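Thiamin pyrophosphokinase (Geobacillus thermodenitrificans, PDB 3K94) catalyses the transfer of a pyrophosphate group from ATP to thiamine, giving thiamine diphosphate, the cofactor form of vitamin B1. Local coordinates at the interface of chains A and B. Residues are numbered along the deposited sequence; one frame, centred on the assembly and turned at random. Chains: chain A/B, Thiamin pyrophosphokinase.

The interface of chains A and B. Residues chain A 102, 130-131, 133, 207, 209-210; chain B 104-107.
Strands 131-136 and 204-209 of chain A, with the loop residues A:Thr102, A:Gln130 and A:Ser210, meet the start of helix 106-118 of chain B and the loop before it. The A:Asn131 amide bridges two backbone groups there. Its OD1 takes the N-H of B:Leu106, at the first turn of the helix, at 2.8 Å. The bond is nearly straight (170° at H), but the donor stands above the carbonyl plane. On the other branch, ND2 gives a hydrogen bond to B:Gly104 O at 3.0 Å. B:Gly104 O lies near the A:Asn131 amide plane, while ND2 stands above the plane of the glycine carbonyl. The two bonds fix the amide's rotation, with CG held beside the backbone N (chi1 -61°). B:Leu106 packs its CG against the same amide and points CD1 at A:Thr102 CG2, 3.9 Å away. B:Arg105 bends at chi3 (50°), so its NE donates a bent hydrogen bond to A:Ser209 OG at 2.9 Å, with the oxygen tilted from the guanidinium plane. Its NH2 forms a salt bridge within chain B to the syn side of B:Asp107 OD2. Water 1 joins B:Asp107 OD2, A:Ser209 OG and A:Ile207 O; its oxygen lies 2.8 Å from A:Ile207 O. A:Ile207 CD1 rests on B:Asp107 CA at 3.7 Å. A:Gln130 NE2 bonds in plane to A:Ser210 O, tying two chain A segments together. Strands 131-136 and 204-209, on the C-terminal, vitamin B1-binding side of one subunit, with A:Thr102 from its catalytic region, receive the helix start from the other's catalytic region; the patch recurs across the two-fold axis of the deposited dimer.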
loop_
_atom_site.group_PDB
_atom_site.type_symbol
_atom_site.label_atom_id
_atom_site.label_comp_id
_atom_site.label_asym_id
_atom_site.label_seq_id
_atom_site.Cartn_x
_atom_site.Cartn_y
_atom_site.Cartn_z
ATOM N N THR A 102 6.337 1.569 4.888
ATOM C CA THR A 102 4.918 1.238 4.736
ATOM C C THR A 102 4.036 2.040 5.697
ATOM O O THR A 102 4.542 2.697 6.601
ATOM C CB THR A 102 4.642 -0.265 4.990
ATOM O OG1 THR A 102 4.761 -0.544 6.392
ATOM C CG2 THR A 102 5.609 -1.147 4.202
ATOM N N GLN A 130 4.875 -7.113 9.727
ATOM C CA GLN A 130 4.036 -8.207 9.235
ATOM C C GLN A 130 4.321 -8.617 7.799
ATOM O O GLN A 130 3.610 -9.457 7.266
ATOM C CB GLN A 130 2.551 -7.817 9.245
ATOM C CG GLN A 130 1.890 -7.620 10.577
ATOM C CD GLN A 130 0.397 -7.331 10.419
ATOM O OE1 GLN A 130 -0.044 -6.207 10.614
ATOM N NE2 GLN A 130 -0.380 -8.352 10.049
ATOM N N ASN A 131 5.300 -7.998 7.146
ATOM C CA ASN A 131 5.445 -8.185 5.706
ATOM C C ASN A 131 6.883 -8.122 5.255
ATOM O O ASN A 131 7.677 -7.366 5.802
ATOM C CB ASN A 131 4.699 -7.085 4.933
ATOM C CG ASN A 131 3.194 -7.066 5.210
ATOM O OD1 ASN A 131 2.419 -7.808 4.592
ATOM N ND2 ASN A 131 2.779 -6.203 6.133
ATOM N N LEU A 133 8.160 -7.527 1.331
ATOM C CA LEU A 133 7.686 -7.323 -0.026
ATOM C C LEU A 133 8.862 -7.197 -0.993
ATOM O O LEU A 133 9.743 -6.369 -0.784
ATOM C CB LEU A 133 6.771 -6.083 -0.077
ATOM C CG LEU A 133 6.183 -5.661 -1.431
ATOM C CD1 LEU A 133 4.934 -4.791 -1.222
ATOM C CD2 LEU A 133 7.201 -4.903 -2.288
ATOM N N ILE A 207 4.787 -11.040 -1.764
ATOM C CA ILE A 207 4.592 -10.547 -0.414
ATOM C C ILE A 207 4.489 -11.739 0.518
ATOM O O ILE A 207 3.601 -12.568 0.370
ATOM C CB ILE A 207 3.319 -9.695 -0.293
ATOM C CG1 ILE A 207 3.400 -8.471 -1.209
ATOM C CG2 ILE A 207 3.109 -9.253 1.152
ATOM C CD1 ILE A 207 2.131 -7.652 -1.220
ATOM N N SER A 209 3.872 -12.694 4.378
ATOM C CA SER A 209 3.266 -11.967 5.480
ATOM C C SER A 209 2.810 -12.870 6.632
ATOM O O SER A 209 2.865 -14.089 6.542
ATOM C CB SER A 209 2.108 -11.099 4.974
ATOM O OG SER A 209 1.049 -11.887 4.449
ATOM N N SER A 210 2.376 -12.244 7.716
ATOM C CA SER A 210 1.888 -12.959 8.881
ATOM C C SER A 210 0.780 -12.148 9.508
ATOM O O SER A 210 0.659 -10.937 9.269
ATOM C CB SER A 210 2.992 -13.113 9.914
ATOM O OG SER A 210 3.411 -11.823 10.347
ATOM N N GLY B 104 -2.116 -3.673 7.902
ATOM C CA GLY B 104 -1.902 -5.074 8.221
ATOM C C GLY B 104 -1.130 -5.800 7.135
ATOM O O GLY B 104 -0.062 -5.363 6.736
ATOM N N ARG B 105 -1.661 -6.920 6.657
ATOM C CA ARG B 105 -0.998 -7.667 5.600
ATOM C C ARG B 105 -1.112 -6.894 4.294
ATOM O O ARG B 105 -2.206 -6.577 3.845
ATOM C CB ARG B 105 -1.577 -9.081 5.474
ATOM C CG ARG B 105 -1.089 -10.017 6.578
ATOM C CD ARG B 105 -1.768 -11.399 6.510
ATOM N NE ARG B 105 -1.716 -11.985 5.168
ATOM C CZ ARG B 105 -2.582 -12.895 4.727
ATOM N NH1 ARG B 105 -3.556 -13.312 5.528
ATOM N NH2 ARG B 105 -2.484 -13.382 3.491
ATOM N N LEU B 106 0.028 -6.579 3.693
ATOM C CA LEU B 106 0.049 -5.748 2.491
ATOM C C LEU B 106 -0.591 -6.420 1.284
ATOM O O LEU B 106 -1.054 -5.726 0.385
ATOM C CB LEU B 106 1.496 -5.349 2.144
ATOM C CG LEU B 106 2.194 -4.341 3.062
ATOM C CD1 LEU B 106 3.643 -4.180 2.632
ATOM C CD2 LEU B 106 1.467 -2.988 3.073
ATOM N N ASP B 107 -0.592 -7.761 1.232
ATOM C CA ASP B 107 -1.231 -8.444 0.102
ATOM C C ASP B 107 -2.734 -8.135 0.041
ATOM O O ASP B 107 -3.334 -8.146 -1.032
ATOM C CB ASP B 107 -0.950 -9.966 0.064
ATOM C CG ASP B 107 -1.296 -10.686 1.365
ATOM O OD1 ASP B 107 -1.569 -10.037 2.390
ATOM O OD2 ASP B 107 -1.258 -11.931 1.364
HETATM O O HOH W 1 1.321 -12.847 1.975
#